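Local structure of probable M18 family aminopeptidase 1 (Thermotoga maritima, 2GLF) at residues E33-V37 and V67-I73; A74-V78 and L261-P266; L86-V90 and L446-L450; S95-K101 and F114-Y119; F100-P104 and D219-G223. The protein probably acts as a metal-dependent aminopeptidase, removing residues from the N-termini of peptides as other M18-family enzymes do. All blocks are in the same frame, centred on the assembly; numbering follows the deposited sequence.

How the contacts relate
Contacts 2 and 3 lie side by side, centres about 9 Å apart, against the mixed sheet; they meet where E448 OE1 accepts a probable hydrogen bond from N265 N and where L88 packs on F76. Contact 1 adjoins contact 2 along the chain and touches contact 4 through a weak, long ion pair between E33 and R97. Contacts 4 and 5 share F100 and K101 on strand 97-108, with centres about 11 Å apart, in the antiparallel sheet on the opposite side of the chain's centre from contacts 2 and 3. Contact 4 comes nearest the metals: the side chain of P96 is about 5 Å from a manganese ion, against about 13 Å for E33 and V89.

Contact 1: E33-V37 and V67-I73; sequences ERMTV and VNRGKAI
V37 presses both methyls into the connection 67-73 and makes the close-packed half of this contact. CG2 lies 3.5 Å from the backbone C of K71 and touches I73 CG2 at 4.2 Å. CG1, set anti to the backbone N (chi1 163°), reaches V67 CG1 at 4.0 Å. One turn back the helix backbone itself comes up to the loop, R34 CA meeting G70 O at 3.3 Å in a CA-H...O contact. The positive phi of G70 suits a glycine at this bend.

The looser, partly exposed side is at R34 and G70, where one water donates to both R34 O (2.8 Å) and G70 O (2.7 Å), tying helix to loop indirectly. The E33, R34 and K71 end is polar but largely enclosed. These side chains run alongside, pointing the same way, with E33 CG 4.0 Å from K71 CB. R34 NH1 and K71 NZ gather round the carboxylate of E224; R34 NH2 also pairs with E371, and K71 NZ with H369, both of the second subunit.

The start of helix 33-45 thus sits on the connection between strands 64-67 and 73-77, where I73 bonds to F274 of strand 270-275 and R34 packs on V137 of strand 132-139.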
# COMPACT_ATOMS: atom_id res chain seq x y z
N GLU A 33 -46.45 6.39 6.93
CA GLU A 33 -47.05 6.02 8.20
C GLU A 33 -48.34 6.78 8.48
O GLU A 33 -49.27 6.25 9.08
CB GLU A 33 -46.06 6.19 9.36
CG GLU A 33 -45.78 7.62 9.78
CD GLU A 33 -44.94 8.37 8.77
OE1 GLU A 33 -44.74 9.59 8.95
OE2 GLU A 33 -44.47 7.74 7.79
N ARG A 34 -48.41 8.03 8.03
CA ARG A 34 -49.62 8.82 8.24
C ARG A 34 -50.74 8.24 7.40
O ARG A 34 -51.91 8.27 7.78
CB ARG A 34 -49.38 10.29 7.86
CG ARG A 34 -48.18 10.90 8.55
CD ARG A 34 -47.90 12.31 8.03
NE ARG A 34 -48.70 13.29 8.73
CZ ARG A 34 -48.23 14.10 9.68
NH1 ARG A 34 -46.96 14.03 10.03
NH2 ARG A 34 -49.05 14.95 10.28
N MSE A 35 -50.38 7.68 6.24
CA MSE A 35 -51.35 7.09 5.34
C MSE A 35 -51.83 5.74 5.84
O MSE A 35 -53.02 5.41 5.75
CB MSE A 35 -50.75 6.93 3.94
CG MSE A 35 -51.22 7.97 2.94
SE MSE A 35 -50.14 8.00 1.33
CE MSE A 35 -48.96 9.41 1.87
N THR A 36 -50.91 4.94 6.37
CA THR A 36 -51.27 3.61 6.86
C THR A 36 -52.23 3.77 8.03
O THR A 36 -53.23 3.08 8.11
CB THR A 36 -50.04 2.82 7.32
OG1 THR A 36 -49.01 2.94 6.33
CG2 THR A 36 -50.40 1.34 7.48
N VAL A 37 -51.92 4.70 8.94
CA VAL A 37 -52.80 4.93 10.07
C VAL A 37 -54.20 5.25 9.57
O VAL A 37 -55.18 4.62 9.99
CB VAL A 37 -52.29 6.08 10.98
CG1 VAL A 37 -53.41 6.57 11.90
CG2 VAL A 37 -51.11 5.59 11.82
N VAL A 67 -55.35 6.50 18.51
CA VAL A 67 -54.44 7.00 17.49
C VAL A 67 -53.47 7.89 18.24
O VAL A 67 -53.90 8.79 18.96
CB VAL A 67 -55.19 7.85 16.45
CG1 VAL A 67 -54.23 8.33 15.36
CG2 VAL A 67 -56.32 7.05 15.84
N ASN A 68 -52.17 7.66 18.10
CA ASN A 68 -51.20 8.49 18.81
C ASN A 68 -51.19 9.90 18.25
O ASN A 68 -51.86 10.79 18.78
CB ASN A 68 -49.80 7.87 18.74
CG ASN A 68 -48.79 8.61 19.61
OD1 ASN A 68 -47.77 8.06 20.01
ND2 ASN A 68 -49.08 9.88 19.90
N ARG A 69 -50.42 10.14 17.19
CA ARG A 69 -50.40 11.48 16.62
C ARG A 69 -50.58 11.43 15.11
O ARG A 69 -49.99 12.22 14.36
CB ARG A 69 -49.09 12.20 16.97
CG ARG A 69 -49.00 12.68 18.42
CD ARG A 69 -47.69 13.41 18.65
NE ARG A 69 -47.55 14.00 19.98
CZ ARG A 69 -47.55 13.31 21.12
NH1 ARG A 69 -47.69 11.99 21.12
NH2 ARG A 69 -47.39 13.94 22.27
N GLY A 70 -51.42 10.50 14.67
CA GLY A 70 -51.67 10.34 13.25
C GLY A 70 -50.54 9.54 12.64
O GLY A 70 -50.45 9.42 11.42
N LYS A 71 -49.69 8.99 13.49
CA LYS A 71 -48.55 8.20 13.04
C LYS A 71 -48.47 6.86 13.75
O LYS A 71 -47.68 6.00 13.38
CB LYS A 71 -47.26 8.98 13.25
CG LYS A 71 -47.18 10.28 12.48
CD LYS A 71 -45.90 11.02 12.79
CE LYS A 71 -45.81 12.30 12.01
NZ LYS A 71 -44.54 13.04 12.27
N ALA A 72 -49.27 6.68 14.79
CA ALA A 72 -49.27 5.43 15.53
C ALA A 72 -50.70 5.13 15.93
O ALA A 72 -51.52 6.04 16.09
CB ALA A 72 -48.39 5.56 16.76
N ILE A 73 -51.03 3.86 16.10
CA ILE A 73 -52.38 3.52 16.47
C ILE A 73 -52.47 2.12 17.08
O ILE A 73 -52.01 1.14 16.50
CB ILE A 73 -53.31 3.63 15.25
CG1 ILE A 73 -54.76 3.39 15.66
CG2 ILE A 73 -52.88 2.64 14.17
CD1 ILE A 73 -55.75 3.55 14.52
O HOH W 1 -42.96 10.18 11.58
O HOH W 2 -52.30 10.28 9.64

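Contact 2: A74-V78 and L261-P266; sequences AAFRV and LLSANP
R77 reaches from strand 73-77 to the C-terminal end of helix 248-263, and its hydrogen bonds carry the contact. NH1 donates to L261 O at 2.8 Å (154° at the hydrogen), meeting that carbonyl nearly end-on and within the guanidinium plane. The same nitrogen also donates to A264 O at 2.9 Å (144°), here from a tilted position, and NH2 adds a weak bond to A264 O at 3.4 Å. A bend at chi3 (61°) turns the otherwise extended chain so that its nitrogens face these carbonyls. The positive group at the helix end probably suits the partial negative charge there.

In fold terms this is a helix packed on the mixed beta sheet of an alpha/beta fold: helix 248-263 runs on through A264 and P266 into strand 270-275, which bonds directly to strand 73-77.

P266 covers one face of the guanidinium, crossing R77 at about a right angle, with P266 CG over its centre, 3.7 Å from R77 CZ. A leucine in place of R77 would probably leave L261 O and A264 O without this donor and P266 without the flat group it covers.

Apolar packing lies nearer the sheet. L261 splits its methyls, CD2 resting on A75 CB at 3.7 Å and CD1 alongside R77 CD at 3.9 Å. M447 of helix 433-449 also packs against L261.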
# COMPACT_ATOMS: atom_id res chain seq x y z
N ALA A 74 -53.05 2.05 18.27
CA ALA A 74 -53.21 0.79 18.98
C ALA A 74 -54.69 0.41 18.96
O ALA A 74 -55.56 1.24 19.22
CB ALA A 74 -52.71 0.93 20.41
N ALA A 75 -54.98 -0.84 18.64
CA ALA A 75 -56.35 -1.31 18.59
C ALA A 75 -56.53 -2.50 19.51
O ALA A 75 -55.78 -3.48 19.41
CB ALA A 75 -56.73 -1.69 17.17
N PHE A 76 -57.51 -2.43 20.40
CA PHE A 76 -57.76 -3.54 21.31
C PHE A 76 -59.15 -4.11 21.15
O PHE A 76 -60.03 -3.52 20.50
CB PHE A 76 -57.59 -3.11 22.77
CG PHE A 76 -56.28 -2.44 23.06
CD1 PHE A 76 -56.20 -1.05 23.11
CD2 PHE A 76 -55.13 -3.19 23.28
CE1 PHE A 76 -54.99 -0.42 23.36
CE2 PHE A 76 -53.91 -2.57 23.54
CZ PHE A 76 -53.84 -1.18 23.58
N ARG A 77 -59.33 -5.28 21.73
CA ARG A 77 -60.60 -5.98 21.77
C ARG A 77 -60.60 -6.55 23.18
O ARG A 77 -60.36 -7.74 23.39
CB ARG A 77 -60.66 -7.10 20.72
CG ARG A 77 -61.00 -6.60 19.33
CD ARG A 77 -61.20 -7.74 18.36
NE ARG A 77 -62.30 -8.61 18.75
CZ ARG A 77 -62.62 -9.74 18.13
NH1 ARG A 77 -61.93 -10.14 17.07
NH2 ARG A 77 -63.64 -10.48 18.57
N VAL A 78 -60.82 -5.66 24.15
CA VAL A 78 -60.86 -6.05 25.55
C VAL A 78 -62.06 -6.97 25.68
O VAL A 78 -63.17 -6.62 25.25
CB VAL A 78 -61.04 -4.83 26.46
CG1 VAL A 78 -61.15 -5.27 27.89
CG2 VAL A 78 -59.87 -3.89 26.29
N LEU A 261 -56.70 -9.61 13.95
CA LEU A 261 -57.41 -8.95 15.03
C LEU A 261 -58.90 -8.92 14.75
O LEU A 261 -59.71 -9.23 15.62
CB LEU A 261 -56.92 -7.50 15.20
CG LEU A 261 -57.68 -6.67 16.24
CD1 LEU A 261 -57.39 -7.24 17.62
CD2 LEU A 261 -57.28 -5.21 16.20
N LEU A 262 -59.24 -8.55 13.52
CA LEU A 262 -60.64 -8.44 13.11
C LEU A 262 -61.43 -9.74 13.00
O LEU A 262 -62.65 -9.73 13.17
CB LEU A 262 -60.72 -7.69 11.77
CG LEU A 262 -60.15 -6.28 11.73
CD1 LEU A 262 -60.52 -5.63 10.41
CD2 LEU A 262 -60.70 -5.46 12.89
N SER A 263 -60.76 -10.86 12.72
CA SER A 263 -61.49 -12.11 12.56
C SER A 263 -61.22 -13.16 13.62
O SER A 263 -61.65 -14.30 13.50
CB SER A 263 -61.20 -12.70 11.18
OG SER A 263 -59.85 -13.11 11.09
N ALA A 264 -60.52 -12.77 14.67
CA ALA A 264 -60.23 -13.73 15.72
C ALA A 264 -61.42 -13.92 16.67
O ALA A 264 -62.28 -13.05 16.80
CB ALA A 264 -59.00 -13.28 16.50
N ASN A 265 -61.46 -15.09 17.30
CA ASN A 265 -62.48 -15.42 18.29
C ASN A 265 -61.65 -15.50 19.56
O ASN A 265 -61.19 -16.58 19.95
CB ASN A 265 -63.13 -16.76 17.96
CG ASN A 265 -63.82 -16.74 16.62
OD1 ASN A 265 -64.72 -15.94 16.38
ND2 ASN A 265 -63.39 -17.63 15.72
N PRO A 266 -61.43 -14.35 20.21
CA PRO A 266 -60.65 -14.24 21.45
C PRO A 266 -61.21 -15.02 22.62
O PRO A 266 -62.42 -15.23 22.73
CB PRO A 266 -60.64 -12.74 21.72
CG PRO A 266 -60.89 -12.13 20.37
CD PRO A 266 -61.94 -13.03 19.81

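Contact 3: L86-V90 and L446-L450; sequences LNLVV and LMEKL
The side-chain amide of N87 points into the end of helix 433-449 and gives two hydrogen bonds from one nitrogen. ND2 donates to the terminal carboxylate oxygen L450 OXT at 3.0 Å (146° at the hydrogen) and to M447 O at 2.8 Å (132°). Both bonds are bent, and both acceptors are tilted out of the amide plane. At M447, ND2 also stands above the plane of the carbonyl instead of on a lone pair. An aspartate here would probably leave M447 O and the terminal carboxylate without their shared donor, and set a second negative carboxylate against that of L450.

Below the amide the contact becomes apolar. V89, one strand repeat further along on the same face, meets the selenomethionine M447 at about a right angle, with V89 CG1 3.4 Å from M447 CE. The bend of M447 at chi3 (119°) brings that methyl round to the strand.

A second shell positions these groups. The last turn is closed by L450 N bonding to L446 O at 3.1 Å. On the far side of the helix E448 OE1 accepts from N265 N. The strand is fixed by backbone bonds of N87 and V89 to G271 and of L88 to S321 and I323.

Strand 87-92 therefore runs between strands 270-275 and 321-329, with helix 433-449 laid over it: M447 rests on I270 and V272, and L446 bridges from I323 to V376 and V379 of helix 370-382.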
# COMPACT_ATOMS: atom_id res chain seq x y z
N LEU A 86 -53.12 -9.88 27.92
CA LEU A 86 -53.71 -9.94 26.59
C LEU A 86 -52.72 -10.46 25.57
O LEU A 86 -51.52 -10.55 25.85
CB LEU A 86 -54.26 -8.57 26.17
CG LEU A 86 -53.48 -7.25 26.28
CD1 LEU A 86 -54.39 -6.11 25.83
CD2 LEU A 86 -53.03 -7.01 27.72
N ASN A 87 -53.23 -10.84 24.41
CA ASN A 87 -52.40 -11.35 23.33
C ASN A 87 -52.22 -10.24 22.30
O ASN A 87 -53.11 -9.97 21.50
CB ASN A 87 -53.04 -12.57 22.68
CG ASN A 87 -52.79 -13.84 23.46
OD1 ASN A 87 -52.22 -13.82 24.56
ND2 ASN A 87 -53.21 -14.98 22.89
N LEU A 88 -51.07 -9.59 22.35
CA LEU A 88 -50.77 -8.50 21.43
C LEU A 88 -49.75 -8.89 20.38
O LEU A 88 -48.79 -9.60 20.66
CB LEU A 88 -50.20 -7.31 22.18
CG LEU A 88 -51.03 -6.62 23.24
CD1 LEU A 88 -50.18 -5.52 23.87
CD2 LEU A 88 -52.30 -6.05 22.63
N VAL A 89 -49.99 -8.43 19.17
CA VAL A 89 -49.05 -8.66 18.08
C VAL A 89 -48.73 -7.21 17.71
O VAL A 89 -49.63 -6.39 17.53
CB VAL A 89 -49.71 -9.42 16.92
CG1 VAL A 89 -51.00 -8.73 16.52
CG2 VAL A 89 -48.77 -9.51 15.74
N VAL A 90 -47.44 -6.87 17.65
CA VAL A 90 -47.05 -5.50 17.33
C VAL A 90 -46.18 -5.39 16.10
O VAL A 90 -45.39 -6.29 15.81
CB VAL A 90 -46.30 -4.86 18.51
CG1 VAL A 90 -47.18 -4.84 19.73
CG2 VAL A 90 -45.01 -5.62 18.79
N LEU A 446 -52.71 -17.44 17.19
CA LEU A 446 -51.85 -17.18 18.34
C LEU A 446 -52.56 -16.25 19.32
O LEU A 446 -52.34 -16.33 20.53
CB LEU A 446 -50.53 -16.55 17.90
CG LEU A 446 -49.43 -17.53 17.48
CD1 LEU A 446 -48.24 -16.74 16.98
CD2 LEU A 446 -49.02 -18.40 18.66
N MSE A 447 -53.40 -15.37 18.79
CA MSE A 447 -54.15 -14.45 19.64
C MSE A 447 -55.25 -15.25 20.32
O MSE A 447 -55.61 -14.99 21.48
CB MSE A 447 -54.79 -13.34 18.82
CG MSE A 447 -53.82 -12.52 18.01
SE MSE A 447 -54.74 -11.28 16.85
CE MSE A 447 -54.06 -9.62 17.56
N GLU A 448 -55.77 -16.23 19.59
CA GLU A 448 -56.85 -17.09 20.07
C GLU A 448 -56.44 -18.16 21.08
O GLU A 448 -57.17 -18.41 22.04
CB GLU A 448 -57.52 -17.80 18.89
CG GLU A 448 -58.44 -16.94 18.04
CD GLU A 448 -58.99 -17.68 16.82
OE1 GLU A 448 -59.90 -17.14 16.15
OE2 GLU A 448 -58.52 -18.81 16.53
N LYS A 449 -55.29 -18.78 20.86
CA LYS A 449 -54.86 -19.87 21.72
C LYS A 449 -53.75 -19.61 22.74
O LYS A 449 -53.52 -20.46 23.60
CB LYS A 449 -54.48 -21.07 20.85
CG LYS A 449 -55.49 -21.41 19.75
CD LYS A 449 -56.55 -22.40 20.21
CE LYS A 449 -57.54 -21.79 21.19
NZ LYS A 449 -58.45 -20.79 20.57
N LEU A 450 -53.05 -18.48 22.67
CA LEU A 450 -52.00 -18.25 23.66
C LEU A 450 -52.58 -17.88 25.02
O LEU A 450 -52.15 -18.47 26.03
CB LEU A 450 -51.00 -17.16 23.22
CG LEU A 450 -49.75 -17.63 22.45
CD1 LEU A 450 -48.67 -16.58 22.56
CD2 LEU A 450 -49.24 -18.93 23.02
OXT LEU A 450 -53.46 -16.99 25.05

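Contact 4: S95-K101 and F114-Y119; sequences SPRLDFK and FKTHYY
R97 with Y119 and D99 with H117 are hydrogen-bonded antiparallel pairs in the beta hairpin of strands 97-108 and 111-119. All four side chains leave by the same face, and there R97 lies over the ring of Y119. From CB its chain turns to a CG held between the backbone N and the carbonyl carbon (chi1 53°), and R97 CG rests 3.7 Å from Y119 CB. R97 NE comes 3.6 Å, and R97 CZ 3.4 Å, from Y119 CD2. R97 NH1 lies over Y119 CG, and R97 NH2 reaches farthest, 3.2 Å from Y119 CZ. The guanidinium is thus flat on the ring, planes 11° apart, a stacked cation-pi pair.

At its edge R97 NH1 meets D99 OD1 at 2.7 Å on the syn lone pair, a salt bridge that helps fix the rotation of the group. E226 is a second partner for NH1. Y119 OH is tied to D94, while D99 OD2 goes to K362 of the second subunit.

Toward the hairpin turn F100 and F114 make an offset stack, centroids 4.5 Å apart and planes at 23°. K101 and K115 bring their amines together round E182, and K101 also pairs with D340 of the second subunit. At the other end the side chain of P96 is about 5 Å from a bound manganese ion, so the strand starts beside the metal site. Nearer the turn, K101 N donates to K115 O at 3.1 Å.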
# COMPACT_ATOMS: atom_id res chain seq x y z
N SER A 95 -41.38 3.22 7.03
CA SER A 95 -40.49 2.51 6.11
C SER A 95 -39.40 3.41 5.56
O SER A 95 -39.59 4.62 5.44
CB SER A 95 -41.28 1.95 4.93
OG SER A 95 -42.10 0.88 5.33
N PRO A 96 -38.23 2.83 5.24
CA PRO A 96 -37.17 3.69 4.70
C PRO A 96 -37.75 4.56 3.58
O PRO A 96 -38.58 4.11 2.78
CB PRO A 96 -36.13 2.68 4.22
CG PRO A 96 -36.22 1.62 5.29
CD PRO A 96 -37.73 1.46 5.46
N ARG A 97 -37.32 5.82 3.54
CA ARG A 97 -37.81 6.76 2.54
C ARG A 97 -36.83 7.93 2.42
O ARG A 97 -35.67 7.83 2.82
CB ARG A 97 -39.16 7.30 3.00
CG ARG A 97 -39.12 7.87 4.42
CD ARG A 97 -40.49 8.29 4.90
NE ARG A 97 -40.75 7.93 6.30
CZ ARG A 97 -40.36 8.65 7.35
NH1 ARG A 97 -39.70 9.78 7.19
NH2 ARG A 97 -40.65 8.23 8.58
N LEU A 98 -37.33 9.03 1.87
CA LEU A 98 -36.56 10.25 1.73
C LEU A 98 -37.48 11.36 2.25
O LEU A 98 -38.67 11.38 1.93
CB LEU A 98 -36.21 10.53 0.27
CG LEU A 98 -35.34 9.54 -0.52
CD1 LEU A 98 -35.20 10.04 -1.95
CD2 LEU A 98 -33.98 9.38 0.14
N ASP A 99 -36.94 12.26 3.07
CA ASP A 99 -37.73 13.37 3.60
C ASP A 99 -37.25 14.69 3.03
O ASP A 99 -36.05 14.93 2.95
CB ASP A 99 -37.61 13.47 5.13
CG ASP A 99 -38.25 12.30 5.86
OD1 ASP A 99 -39.17 11.65 5.31
OD2 ASP A 99 -37.85 12.06 7.03
N PHE A 100 -38.19 15.55 2.63
CA PHE A 100 -37.84 16.87 2.13
C PHE A 100 -37.17 17.58 3.33
O PHE A 100 -37.65 17.45 4.46
CB PHE A 100 -39.11 17.66 1.78
CG PHE A 100 -39.57 17.51 0.35
CD1 PHE A 100 -39.26 16.38 -0.40
CD2 PHE A 100 -40.37 18.49 -0.23
CE1 PHE A 100 -39.74 16.24 -1.70
CE2 PHE A 100 -40.85 18.36 -1.52
CZ PHE A 100 -40.53 17.22 -2.26
N LYS A 101 -36.09 18.31 3.10
CA LYS A 101 -35.46 19.04 4.19
C LYS A 101 -36.38 20.22 4.54
O LYS A 101 -37.32 20.50 3.81
CB LYS A 101 -34.09 19.58 3.78
CG LYS A 101 -32.97 18.57 3.83
CD LYS A 101 -31.63 19.25 3.65
CE LYS A 101 -30.49 18.26 3.77
NZ LYS A 101 -29.19 18.91 3.44
N PHE A 114 -35.45 19.74 -5.08
CA PHE A 114 -35.93 19.48 -3.73
C PHE A 114 -34.86 18.66 -3.04
O PHE A 114 -34.61 17.51 -3.40
CB PHE A 114 -37.23 18.66 -3.73
CG PHE A 114 -38.44 19.43 -4.13
CD1 PHE A 114 -39.22 19.01 -5.20
CD2 PHE A 114 -38.82 20.56 -3.43
CE1 PHE A 114 -40.35 19.70 -5.57
CE2 PHE A 114 -39.96 21.27 -3.79
CZ PHE A 114 -40.73 20.84 -4.87
N LYS A 115 -34.20 19.26 -2.06
CA LYS A 115 -33.18 18.54 -1.32
C LYS A 115 -33.88 17.63 -0.32
O LYS A 115 -34.87 18.01 0.30
CB LYS A 115 -32.25 19.50 -0.57
CG LYS A 115 -31.61 20.57 -1.41
CD LYS A 115 -30.47 21.24 -0.65
CE LYS A 115 -29.15 20.47 -0.80
NZ LYS A 115 -29.20 19.04 -0.35
N THR A 116 -33.38 16.42 -0.16
CA THR A 116 -33.99 15.52 0.80
C THR A 116 -32.93 15.09 1.79
O THR A 116 -31.77 15.47 1.68
CB THR A 116 -34.54 14.27 0.14
OG1 THR A 116 -33.46 13.43 -0.28
CG2 THR A 116 -35.39 14.63 -1.06
N HIS A 117 -33.36 14.30 2.76
CA HIS A 117 -32.50 13.74 3.78
C HIS A 117 -33.12 12.36 3.96
O HIS A 117 -34.28 12.25 4.35
CB HIS A 117 -32.61 14.57 5.05
CG HIS A 117 -31.60 14.22 6.09
ND1 HIS A 117 -31.41 12.93 6.53
CD2 HIS A 117 -30.75 14.99 6.81
CE1 HIS A 117 -30.48 12.92 7.47
NE2 HIS A 117 -30.06 14.16 7.66
N TYR A 118 -32.38 11.31 3.65
CA TYR A 118 -32.93 9.96 3.75
C TYR A 118 -33.25 9.51 5.16
O TYR A 118 -32.61 9.90 6.13
CB TYR A 118 -32.01 8.96 3.05
CG TYR A 118 -30.72 8.66 3.76
CD1 TYR A 118 -30.65 7.61 4.69
CD2 TYR A 118 -29.57 9.38 3.50
CE1 TYR A 118 -29.45 7.31 5.33
CE2 TYR A 118 -28.37 9.08 4.13
CZ TYR A 118 -28.31 8.04 5.04
OH TYR A 118 -27.12 7.75 5.66
N TYR A 119 -34.29 8.68 5.25
CA TYR A 119 -34.78 8.15 6.51
C TYR A 119 -34.59 6.64 6.56
O TYR A 119 -35.02 5.92 5.66
CB TYR A 119 -36.26 8.48 6.64
CG TYR A 119 -36.94 7.84 7.82
CD1 TYR A 119 -36.90 8.42 9.08
CD2 TYR A 119 -37.64 6.64 7.67
CE1 TYR A 119 -37.55 7.84 10.15
CE2 TYR A 119 -38.28 6.05 8.74
CZ TYR A 119 -38.24 6.66 9.98
OH TYR A 119 -38.92 6.09 11.03

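Contact 5: F100-P104 and D219-G223; sequences FKPNP and DFVSG
The corner of strand 97-108 at P102 and N103 packs against the loop that leads into strand 223-229, and F220 is the side chain the loop sends against it. P104 covers one face of its ring: P104 CG stands 4.0 Å from the F220 centroid, 22° off the ring normal, a CH-pi contact shifted toward the rim, and P104 CD touches F220 CB at 3.6 Å. With CG anti to its own carbonyl carbon (chi1 -77°), the ring of F220 is carried along P104 to F100, where F220 CE2 meets F100 CD2 at 4.3 Å, at the edge of the F100 ring.

Beside this core the backbones approach without bonding directly. P102 O lies 3.3 Å from F220 CB, and V221 N, though near it, is badly angled for a hydrogen bond. N103 and V221 run side by side, N103 OD1 3.7 Å from V221 CG2. Two waters sit between the backbones, one near F100 O (2.7 Å) and G223 O, one near K101 O (2.9 Å) and F220 O, and can bridge them.

The second subunit covers the outer side, its N343 and H342 bonding to the amides of N103 and its R377 to D219 and S222. A strand that turns a corner inside an antiparallel sheet, with P104 just beyond it lying on the F220 ring, belongs here to the sheet that, as in other M18 enzymes, probably forms the domain through which subunits associate.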
# COMPACT_ATOMS: atom_id res chain seq x y z
N PHE A 100 -38.19 15.55 2.63
CA PHE A 100 -37.84 16.87 2.13
C PHE A 100 -37.17 17.58 3.33
O PHE A 100 -37.65 17.45 4.46
CB PHE A 100 -39.11 17.66 1.78
CG PHE A 100 -39.57 17.51 0.35
CD1 PHE A 100 -39.26 16.38 -0.40
CD2 PHE A 100 -40.37 18.49 -0.23
CE1 PHE A 100 -39.74 16.24 -1.70
CE2 PHE A 100 -40.85 18.36 -1.52
CZ PHE A 100 -40.53 17.22 -2.26
N LYS A 101 -36.09 18.31 3.10
CA LYS A 101 -35.46 19.04 4.19
C LYS A 101 -36.38 20.22 4.54
O LYS A 101 -37.32 20.50 3.81
CB LYS A 101 -34.09 19.58 3.78
CG LYS A 101 -32.97 18.57 3.83
CD LYS A 101 -31.63 19.25 3.65
CE LYS A 101 -30.49 18.26 3.77
NZ LYS A 101 -29.19 18.91 3.44
N PRO A 102 -36.11 20.91 5.66
CA PRO A 102 -36.97 22.05 6.02
C PRO A 102 -37.07 23.09 4.89
O PRO A 102 -38.16 23.58 4.59
CB PRO A 102 -36.31 22.58 7.28
CG PRO A 102 -35.78 21.33 7.92
CD PRO A 102 -35.16 20.62 6.74
N ASN A 103 -35.95 23.43 4.27
CA ASN A 103 -35.96 24.37 3.14
C ASN A 103 -35.48 23.53 1.96
O ASN A 103 -34.32 23.63 1.56
CB ASN A 103 -34.99 25.53 3.36
CG ASN A 103 -35.31 26.33 4.60
OD1 ASN A 103 -36.45 26.70 4.84
ND2 ASN A 103 -34.29 26.60 5.40
N PRO A 104 -36.37 22.69 1.40
CA PRO A 104 -36.08 21.81 0.27
C PRO A 104 -35.90 22.46 -1.10
O PRO A 104 -35.17 21.93 -1.94
CB PRO A 104 -37.26 20.85 0.28
CG PRO A 104 -38.39 21.77 0.63
CD PRO A 104 -37.80 22.60 1.77
N ASP A 219 -43.54 27.57 4.44
CA ASP A 219 -44.45 26.53 4.89
C ASP A 219 -43.84 25.14 4.86
O ASP A 219 -44.36 24.23 5.51
CB ASP A 219 -45.73 26.55 4.05
CG ASP A 219 -46.61 27.75 4.36
OD1 ASP A 219 -47.63 27.93 3.67
OD2 ASP A 219 -46.27 28.51 5.30
N PHE A 220 -42.77 24.95 4.11
CA PHE A 220 -42.12 23.64 4.06
C PHE A 220 -41.52 23.32 5.42
O PHE A 220 -41.45 22.16 5.81
CB PHE A 220 -41.02 23.59 3.00
CG PHE A 220 -41.53 23.45 1.61
CD1 PHE A 220 -41.38 24.48 0.69
CD2 PHE A 220 -42.19 22.29 1.20
CE1 PHE A 220 -41.86 24.35 -0.62
CE2 PHE A 220 -42.67 22.15 -0.10
CZ PHE A 220 -42.51 23.18 -1.01
N VAL A 221 -41.09 24.35 6.14
CA VAL A 221 -40.50 24.18 7.46
C VAL A 221 -41.49 23.42 8.32
O VAL A 221 -41.23 22.28 8.73
CB VAL A 221 -40.20 25.52 8.13
CG1 VAL A 221 -39.52 25.29 9.46
CG2 VAL A 221 -39.32 26.38 7.23
N SER A 222 -42.62 24.06 8.59
CA SER A 222 -43.68 23.46 9.39
C SER A 222 -44.40 22.45 8.51
O SER A 222 -45.60 22.55 8.28
CB SER A 222 -44.66 24.54 9.85
OG SER A 222 -45.16 25.29 8.75
N GLY A 223 -43.64 21.49 8.01
CA GLY A 223 -44.22 20.48 7.15
C GLY A 223 -43.38 19.21 7.09
O GLY A 223 -42.20 19.21 7.45
O HOH W 3 -40.23 17.94 5.19
O HOH W 4 -40.23 20.50 4.28